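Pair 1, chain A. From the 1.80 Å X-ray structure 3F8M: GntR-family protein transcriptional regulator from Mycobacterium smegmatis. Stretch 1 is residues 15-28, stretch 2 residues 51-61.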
# COMPACT_ATOMS: atom_id res chain seq x y z
N LYS A 15 -34.30 -13.93 -10.97
CA LYS A 15 -33.73 -13.46 -12.25
C LYS A 15 -32.48 -12.54 -12.10
O LYS A 15 -31.64 -12.47 -13.01
CB LYS A 15 -34.79 -12.79 -13.14
CG LYS A 15 -35.77 -13.75 -13.76
N HIS A 16 -32.37 -11.87 -10.95
CA HIS A 16 -31.20 -11.02 -10.63
C HIS A 16 -29.98 -11.85 -10.19
O HIS A 16 -28.83 -11.44 -10.40
CB HIS A 16 -31.57 -10.03 -9.51
CG HIS A 16 -32.62 -9.02 -9.91
ND1 HIS A 16 -32.61 -7.72 -9.43
CD2 HIS A 16 -33.70 -9.12 -10.72
CE1 HIS A 16 -33.65 -7.07 -9.93
NE2 HIS A 16 -34.32 -7.89 -10.72
N GLN A 17 -30.24 -12.99 -9.57
CA GLN A 17 -29.18 -13.94 -9.21
C GLN A 17 -28.68 -14.69 -10.44
O GLN A 17 -27.48 -14.90 -10.60
CB GLN A 17 -29.68 -14.96 -8.17
CG GLN A 17 -29.87 -14.42 -6.76
CD GLN A 17 -30.04 -15.54 -5.73
OE1 GLN A 17 -30.86 -16.44 -5.90
NE2 GLN A 17 -29.24 -15.48 -4.66
N VAL A 18 -29.62 -15.10 -11.30
CA VAL A 18 -29.32 -15.84 -12.53
C VAL A 18 -28.45 -15.04 -13.52
O VAL A 18 -27.51 -15.60 -14.10
CB VAL A 18 -30.61 -16.41 -13.21
CG1 VAL A 18 -30.32 -16.97 -14.60
CG2 VAL A 18 -31.24 -17.48 -12.31
N VAL A 19 -28.75 -13.75 -13.69
CA VAL A 19 -27.91 -12.90 -14.56
C VAL A 19 -26.45 -12.85 -14.08
O VAL A 19 -25.54 -13.00 -14.89
CB VAL A 19 -28.49 -11.47 -14.79
CG1 VAL A 19 -28.05 -10.48 -13.70
CG2 VAL A 19 -28.10 -10.96 -16.20
N ARG A 20 -26.24 -12.68 -12.77
CA ARG A 20 -24.90 -12.71 -12.19
C ARG A 20 -24.19 -14.05 -12.43
O ARG A 20 -22.97 -14.08 -12.63
CB ARG A 20 -24.93 -12.38 -10.70
CG ARG A 20 -24.85 -10.87 -10.41
CD ARG A 20 -25.62 -10.47 -9.13
NE ARG A 20 -25.72 -9.01 -8.97
CZ ARG A 20 -26.79 -8.27 -9.30
NH1 ARG A 20 -27.87 -8.85 -9.82
NH2 ARG A 20 -26.78 -6.96 -9.12
N ALA A 21 -24.94 -15.15 -12.44
CA ALA A 21 -24.37 -16.47 -12.70
C ALA A 21 -24.06 -16.65 -14.18
O ALA A 21 -23.08 -17.31 -14.54
CB ALA A 21 -25.32 -17.57 -12.22
N GLU A 22 -24.90 -16.07 -15.03
CA GLU A 22 -24.71 -16.15 -16.47
C GLU A 22 -23.47 -15.33 -16.89
O GLU A 22 -22.77 -15.72 -17.82
CB GLU A 22 -25.98 -15.71 -17.22
CG GLU A 22 -27.09 -16.77 -17.28
CD GLU A 22 -26.94 -17.74 -18.46
OE1 GLU A 22 -25.81 -17.89 -18.99
OE2 GLU A 22 -27.97 -18.35 -18.87
N LEU A 23 -23.20 -14.22 -16.19
CA LEU A 23 -22.03 -13.40 -16.52
C LEU A 23 -20.75 -14.15 -16.12
O LEU A 23 -19.74 -14.10 -16.83
CB LEU A 23 -22.07 -12.00 -15.88
CG LEU A 23 -23.18 -11.06 -16.39
CD1 LEU A 23 -23.34 -9.87 -15.48
CD2 LEU A 23 -22.93 -10.61 -17.83
N ASP A 24 -20.81 -14.84 -14.98
CA ASP A 24 -19.70 -15.70 -14.55
C ASP A 24 -19.40 -16.79 -15.58
O ASP A 24 -18.25 -17.00 -15.96
CB ASP A 24 -19.98 -16.32 -13.18
CG ASP A 24 -19.66 -15.39 -12.02
OD1 ASP A 24 -19.05 -14.32 -12.25
OD2 ASP A 24 -20.03 -15.74 -10.87
N ARG A 25 -20.45 -17.47 -16.05
CA ARG A 25 -20.33 -18.46 -17.11
C ARG A 25 -19.79 -17.85 -18.40
O ARG A 25 -18.95 -18.46 -19.07
CB ARG A 25 -21.68 -19.15 -17.36
CG ARG A 25 -21.62 -20.31 -18.37
CD ARG A 25 -22.98 -20.96 -18.57
NE ARG A 25 -23.58 -21.43 -17.31
CZ ARG A 25 -24.39 -20.71 -16.53
NH1 ARG A 25 -24.72 -19.47 -16.87
NH2 ARG A 25 -24.88 -21.23 -15.41
N MET A 26 -20.27 -16.66 -18.77
CA MET A 26 -19.70 -15.99 -19.95
C MET A 26 -18.21 -15.79 -19.72
O MET A 26 -17.39 -16.21 -20.57
CB MET A 26 -20.38 -14.65 -20.24
CG MET A 26 -21.72 -14.80 -20.93
SD MET A 26 -22.55 -13.21 -20.88
CE MET A 26 -21.61 -12.25 -22.06
N LEU A 27 -17.86 -15.21 -18.57
CA LEU A 27 -16.47 -14.92 -18.22
C LEU A 27 -15.55 -16.13 -18.32
O LEU A 27 -14.41 -15.99 -18.76
CB LEU A 27 -16.36 -14.27 -16.84
CG LEU A 27 -16.38 -12.75 -16.82
CD1 LEU A 27 -16.37 -12.25 -15.39
CD2 LEU A 27 -15.21 -12.14 -17.63
N ASP A 28 -16.04 -17.31 -17.93
CA ASP A 28 -15.24 -18.55 -18.05
C ASP A 28 -14.77 -18.85 -19.48
O ASP A 28 -13.69 -19.41 -19.69
CB ASP A 28 -16.00 -19.77 -17.51
CG ASP A 28 -15.15 -21.04 -17.52
OD1 ASP A 28 -14.11 -21.06 -16.81
OD2 ASP A 28 -15.49 -22.01 -18.24
N GLU A 51 -30.63 -1.71 -15.91
CA GLU A 51 -29.94 -1.25 -14.70
C GLU A 51 -29.44 -2.44 -13.87
O GLU A 51 -28.47 -2.33 -13.11
CB GLU A 51 -30.83 -0.37 -13.83
CG GLU A 51 -31.25 0.97 -14.44
CD GLU A 51 -32.35 0.88 -15.51
OE1 GLU A 51 -32.97 -0.19 -15.71
OE2 GLU A 51 -32.59 1.91 -16.18
N THR A 52 -30.11 -3.58 -14.03
CA THR A 52 -29.67 -4.79 -13.35
C THR A 52 -28.37 -5.34 -13.95
O THR A 52 -27.48 -5.79 -13.22
CB THR A 52 -30.77 -5.85 -13.32
OG1 THR A 52 -31.95 -5.26 -12.74
CG2 THR A 52 -30.32 -7.03 -12.46
N VAL A 53 -28.27 -5.34 -15.27
CA VAL A 53 -27.03 -5.76 -15.95
C VAL A 53 -25.93 -4.76 -15.61
O VAL A 53 -24.84 -5.15 -15.21
CB VAL A 53 -27.21 -5.93 -17.49
CG1 VAL A 53 -25.88 -6.26 -18.17
CG2 VAL A 53 -28.22 -7.03 -17.79
N ARG A 54 -26.24 -3.46 -15.71
CA ARG A 54 -25.28 -2.39 -15.38
C ARG A 54 -24.63 -2.63 -14.03
O ARG A 54 -23.41 -2.49 -13.85
CB ARG A 54 -25.97 -1.03 -15.35
CG ARG A 54 -25.06 0.20 -15.21
CD ARG A 54 -25.90 1.49 -15.28
NE ARG A 54 -26.89 1.37 -16.36
CZ ARG A 54 -27.84 2.26 -16.66
NH1 ARG A 54 -27.94 3.39 -15.96
NH2 ARG A 54 -28.67 2.02 -17.67
N GLN A 55 -25.47 -2.93 -13.05
CA GLN A 55 -25.01 -3.14 -11.70
C GLN A 55 -24.15 -4.41 -11.58
O GLN A 55 -23.15 -4.41 -10.88
CB GLN A 55 -26.23 -3.22 -10.77
CG GLN A 55 -25.90 -3.67 -9.34
CD GLN A 55 -24.97 -2.70 -8.64
OE1 GLN A 55 -24.87 -1.52 -9.02
NE2 GLN A 55 -24.29 -3.20 -7.59
N ALA A 56 -24.55 -5.50 -12.24
CA ALA A 56 -23.75 -6.72 -12.14
C ALA A 56 -22.37 -6.48 -12.78
O ALA A 56 -21.34 -6.91 -12.22
CB ALA A 56 -24.46 -7.91 -12.78
N LEU A 57 -22.34 -5.75 -13.90
CA LEU A 57 -21.04 -5.42 -14.54
C LEU A 57 -20.14 -4.52 -13.71
O LEU A 57 -18.92 -4.72 -13.63
CB LEU A 57 -21.22 -4.82 -15.94
CG LEU A 57 -21.79 -5.77 -16.98
CD1 LEU A 57 -22.04 -5.02 -18.29
CD2 LEU A 57 -20.94 -7.06 -17.19
N ARG A 58 -20.76 -3.54 -13.07
CA ARG A 58 -20.05 -2.70 -12.13
C ARG A 58 -19.43 -3.48 -10.95
O ARG A 58 -18.30 -3.17 -10.53
CB ARG A 58 -20.94 -1.54 -11.68
CG ARG A 58 -20.25 -0.63 -10.73
CD ARG A 58 -20.34 0.82 -11.11
NE ARG A 58 -19.65 1.55 -10.07
CZ ARG A 58 -20.21 2.49 -9.32
NH1 ARG A 58 -21.47 2.88 -9.56
NH2 ARG A 58 -19.49 3.06 -8.37
N GLU A 59 -20.13 -4.51 -10.47
CA GLU A 59 -19.62 -5.38 -9.40
C GLU A 59 -18.40 -6.19 -9.90
O GLU A 59 -17.41 -6.34 -9.19
CB GLU A 59 -20.71 -6.32 -8.89
CG GLU A 59 -21.87 -5.59 -8.15
CD GLU A 59 -23.07 -6.50 -7.86
OE1 GLU A 59 -22.90 -7.74 -7.94
OE2 GLU A 59 -24.19 -5.99 -7.56
N LEU A 60 -18.49 -6.68 -11.13
CA LEU A 60 -17.35 -7.36 -11.75
C LEU A 60 -16.16 -6.44 -11.88
O LEU A 60 -15.01 -6.90 -11.74
CB LEU A 60 -17.74 -7.92 -13.12
CG LEU A 60 -18.72 -9.09 -13.07
CD1 LEU A 60 -19.28 -9.35 -14.45
CD2 LEU A 60 -18.06 -10.35 -12.52
N LEU A 61 -16.42 -5.16 -12.18
CA LEU A 61 -15.37 -4.20 -12.40
C LEU A 61 -14.65 -3.92 -11.09
O LEU A 61 -13.42 -3.85 -11.05
CB LEU A 61 -15.92 -2.89 -12.96
CG LEU A 61 -14.90 -1.86 -13.48
CD1 LEU A 61 -15.50 -1.08 -14.66
CD2 LEU A 61 -14.33 -0.87 -12.41

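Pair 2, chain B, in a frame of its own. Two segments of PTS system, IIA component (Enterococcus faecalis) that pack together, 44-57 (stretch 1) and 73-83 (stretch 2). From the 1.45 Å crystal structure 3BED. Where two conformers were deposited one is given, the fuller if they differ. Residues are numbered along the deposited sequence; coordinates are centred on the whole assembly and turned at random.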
# COMPACT_ATOMS: atom_id res chain seq x y z
N GLY B 44 1.15 -17.37 11.77
CA GLY B 44 -0.24 -17.80 12.11
C GLY B 44 -0.90 -17.04 13.27
O GLY B 44 -0.37 -16.01 13.73
N LEU B 45 -2.03 -17.54 13.74
CA LEU B 45 -2.87 -16.72 14.63
C LEU B 45 -2.22 -16.38 15.97
O LEU B 45 -2.18 -15.21 16.38
CB LEU B 45 -4.25 -17.36 14.84
CG LEU B 45 -5.18 -16.61 15.79
CD1 LEU B 45 -5.60 -15.19 15.27
CD2 LEU B 45 -6.45 -17.44 16.24
N SER B 46 -1.71 -17.38 16.66
CA SER B 46 -1.19 -17.16 18.00
C SER B 46 0.04 -16.26 17.94
O SER B 46 0.19 -15.37 18.79
CB SER B 46 -0.86 -18.49 18.69
OG SER B 46 -2.06 -19.15 19.11
N GLY B 47 0.90 -16.45 16.94
CA GLY B 47 2.14 -15.64 16.88
C GLY B 47 1.84 -14.20 16.52
O GLY B 47 2.52 -13.28 16.99
N THR B 48 0.84 -13.99 15.67
CA THR B 48 0.43 -12.66 15.28
C THR B 48 -0.22 -11.96 16.48
O THR B 48 0.09 -10.79 16.76
CB THR B 48 -0.55 -12.72 14.08
OG1 THR B 48 0.10 -13.41 13.00
CG2 THR B 48 -0.86 -11.35 13.61
N GLN B 49 -1.12 -12.66 17.17
CA GLN B 49 -1.73 -12.12 18.38
C GLN B 49 -0.68 -11.72 19.40
O GLN B 49 -0.81 -10.67 20.04
CB GLN B 49 -2.64 -13.18 19.02
CG GLN B 49 -3.97 -13.39 18.30
CD GLN B 49 -4.82 -14.50 18.97
OE1 GLN B 49 -4.30 -15.47 19.48
NE2 GLN B 49 -6.13 -14.34 18.94
N ALA B 50 0.34 -12.54 19.55
CA ALA B 50 1.35 -12.27 20.56
C ALA B 50 2.17 -11.03 20.16
O ALA B 50 2.52 -10.21 21.02
CB ALA B 50 2.28 -13.48 20.77
N LYS B 51 2.46 -10.87 18.87
CA LYS B 51 3.25 -9.71 18.43
C LYS B 51 2.47 -8.42 18.68
O LYS B 51 3.04 -7.44 19.18
CB LYS B 51 3.61 -9.83 16.96
CG LYS B 51 4.71 -10.84 16.71
CD LYS B 51 5.00 -10.90 15.21
CE LYS B 51 6.19 -11.80 14.91
NZ LYS B 51 6.63 -11.77 13.45
N LEU B 52 1.18 -8.40 18.32
CA LEU B 52 0.42 -7.19 18.59
C LEU B 52 0.27 -6.98 20.12
O LEU B 52 0.33 -5.85 20.61
CB LEU B 52 -0.97 -7.25 17.97
CG LEU B 52 -1.85 -6.03 18.15
CD1 LEU B 52 -1.17 -4.76 17.63
CD2 LEU B 52 -3.22 -6.23 17.50
N ALA B 53 0.08 -8.08 20.85
CA ALA B 53 -0.17 -7.95 22.31
C ALA B 53 1.05 -7.30 22.99
O ALA B 53 0.89 -6.47 23.88
CB ALA B 53 -0.44 -9.31 22.95
N ALA B 54 2.26 -7.67 22.53
CA ALA B 54 3.48 -7.11 23.14
C ALA B 54 3.53 -5.60 22.99
O ALA B 54 3.93 -4.88 23.92
CB ALA B 54 4.69 -7.75 22.53
N ILE B 55 3.12 -5.10 21.83
CA ILE B 55 3.08 -3.67 21.56
C ILE B 55 1.98 -2.99 22.36
O ILE B 55 2.21 -1.96 23.02
CB ILE B 55 2.83 -3.45 20.06
CG1 ILE B 55 4.04 -3.96 19.26
CG2 ILE B 55 2.54 -1.98 19.78
CD1 ILE B 55 3.74 -4.13 17.77
N LEU B 56 0.78 -3.57 22.35
CA LEU B 56 -0.36 -2.92 23.03
C LEU B 56 -0.20 -2.94 24.56
O LEU B 56 -0.61 -1.99 25.25
CB LEU B 56 -1.67 -3.59 22.66
CG LEU B 56 -2.13 -3.46 21.19
CD1 LEU B 56 -3.45 -4.19 21.00
CD2 LEU B 56 -2.28 -2.04 20.71
N LYS B 57 0.39 -4.01 25.07
CA LYS B 57 0.62 -4.14 26.52
C LYS B 57 1.63 -3.12 26.99
O LYS B 57 1.49 -2.56 28.09
CB LYS B 57 1.10 -5.53 26.89
CG LYS B 57 0.02 -6.58 26.84
CD LYS B 57 0.59 -7.97 27.18
CE LYS B 57 -0.45 -9.07 26.97
NZ LYS B 57 0.20 -10.45 27.06
N GLY B 73 -7.86 -10.40 6.41
CA GLY B 73 -6.64 -11.14 6.69
C GLY B 73 -6.32 -11.28 8.16
O GLY B 73 -6.82 -10.51 8.99
N THR B 74 -5.50 -12.28 8.48
CA THR B 74 -5.17 -12.53 9.88
C THR B 74 -4.64 -11.28 10.59
O THR B 74 -5.07 -10.99 11.70
CB THR B 74 -4.27 -13.75 10.05
OG1 THR B 74 -4.97 -14.85 9.45
CG2 THR B 74 -4.04 -13.99 11.48
N PRO B 75 -3.72 -10.52 9.96
CA PRO B 75 -3.27 -9.30 10.68
C PRO B 75 -4.43 -8.38 11.06
O PRO B 75 -4.52 -7.95 12.22
CB PRO B 75 -2.32 -8.63 9.66
CG PRO B 75 -1.77 -9.86 8.87
CD PRO B 75 -2.98 -10.74 8.71
N CYS B 76 -5.29 -8.07 10.08
CA CYS B 76 -6.44 -7.23 10.37
C CYS B 76 -7.38 -7.86 11.42
O CYS B 76 -7.85 -7.17 12.36
CB CYS B 76 -7.15 -6.88 9.09
SG CYS B 76 -8.35 -5.52 9.30
N ASN B 77 -7.65 -9.17 11.29
CA ASN B 77 -8.53 -9.82 12.28
C ASN B 77 -7.97 -9.73 13.71
O ASN B 77 -8.68 -9.52 14.68
CB ASN B 77 -8.70 -11.31 11.93
CG ASN B 77 -9.41 -11.51 10.59
OD1 ASN B 77 -10.15 -10.63 10.12
ND2 ASN B 77 -9.22 -12.70 10.00
N VAL B 78 -6.66 -9.87 13.81
CA VAL B 78 -6.00 -9.82 15.11
C VAL B 78 -6.14 -8.41 15.73
O VAL B 78 -6.41 -8.29 16.91
CB VAL B 78 -4.57 -10.23 14.94
CG1 VAL B 78 -3.68 -9.78 16.15
CG2 VAL B 78 -4.51 -11.71 14.70
N ALA B 79 -5.99 -7.37 14.89
CA ALA B 79 -6.18 -5.98 15.32
C ALA B 79 -7.62 -5.79 15.78
O ALA B 79 -7.86 -5.25 16.87
CB ALA B 79 -5.82 -4.99 14.17
N MSE B 80 -8.58 -6.26 14.97
CA MSE B 80 -9.99 -6.17 15.31
C MSE B 80 -10.29 -6.83 16.67
O MSE B 80 -11.05 -6.30 17.49
CB MSE B 80 -10.84 -6.83 14.24
CG MSE B 80 -12.31 -6.62 14.48
SE MSE B 80 -13.36 -7.48 13.10
CE MSE B 80 -12.60 -9.32 13.21
N MSE B 81 -9.69 -8.01 16.90
CA MSE B 81 -9.95 -8.76 18.13
C MSE B 81 -9.40 -7.97 19.35
O MSE B 81 -9.97 -7.99 20.44
CB MSE B 81 -9.28 -10.15 18.09
CG MSE B 81 -10.01 -11.15 17.18
SE MSE B 81 -9.13 -12.90 17.27
CE MSE B 81 -8.43 -12.90 15.46
N ALA B 82 -8.30 -7.26 19.15
CA ALA B 82 -7.70 -6.46 20.23
C ALA B 82 -8.61 -5.31 20.65
O ALA B 82 -8.57 -4.84 21.82
CB ALA B 82 -6.30 -6.00 19.80
N MSE B 83 -9.46 -4.82 19.75
CA MSE B 83 -10.37 -3.77 20.14
C MSE B 83 -11.32 -4.13 21.30
O MSE B 83 -11.84 -3.22 21.98
CB MSE B 83 -11.16 -3.26 18.95
CG MSE B 83 -10.32 -2.57 17.87
SE MSE B 83 -11.45 -2.14 16.33
CE MSE B 83 -12.28 -0.60 17.00

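Helix pairs that cross in the same way need not be held together by the same chemistry, and these two contacts make the point well. In pair 1, from a GntR-family regulator, the helices cross at -48° with their axes 10.1 Å apart at closest approach; in pair 2, from a PTS IIA component, the values are -53° and 9.6 Å. The backbone atoms of 14 central residues superpose with an RMSD of 0.4 Å. The register is shared as well: the closest CA atoms in pair 1 are those of Arg A20 and Ala A56, 6.1 Å apart, and these residues match Gln B49 and Val B78, whose CA atoms lie 5.8 Å apart.

What differs is the direction in which the central knob is offered. In pair 1 it comes from the first helix: the side chain of Arg A20 sits among Thr A52, Gln A55, Ala A56 and Glu A59. The small Ala A56 leaves room for it, with Arg A20 CG 3.8 Å from Ala A56 CB, and one face of the guanidinium lies over that methyl. The charge is answered at the edge of the group, where Arg A20 NE donates to Glu A59 OE1 at 3.3 Å and Arg A20 NH2 to Glu A59 OE2 at 3.2 Å, a two-pronged salt bridge of nearly straight hydrogen bonds. The arrangement is braced on each helix: Arg A20 NH1 also donates to His A16 O at 2.8 Å, and Gln A55 NE2 to Glu A59 OE2 at 2.8 Å.

In pair 2 the knob comes from the second helix. Val B78, at the position of Ala A56, enters a hole formed by Leu B45, Thr B48, Gln B49 and Leu B52, with its CG1 3.8 Å from Leu B52 CD2. No hydrogen bond crosses this interface. Where pair 1 has its arginine and glutamate, pair 2 has Gln B49 and the selenomethionine Met B81, which meet through Gln B49 NE2 and Met B81 SE at 3.7 Å.

The flanks show similar exchanges. Thr A52 and Thr B74 coincide, yet Thr A52 CG2 packs over the face of the His A16 ring, 4.0 Å from its centroid, in a CH-pi contact, whereas Thr B74 CG2 meets Leu B45 CD1 at 4.3 Å. That same leucine CD1 reaches Met B81 CE at 3.6 Å. Further along, the matched leucines Leu A23 and Leu B52 both point toward the partner helix but adopt different rotamers, m,t and t,p. Leu A23 CD1 lies 3.5 Å from Ala A56 CB; Leu B52 CD2 lies 3.9 Å from Ala B82 CB. At the last matched contact, Leu A27 CD1 touches Leu A60 CD2 at 3.8 Å, while Leu B56 CD1 approaches the smaller Ala B82 at its CB, 3.6 Å away.

The general lesson is that backbone geometry fixes which positions face each other, but leaves open whether charge or apolar bulk fills the space between them.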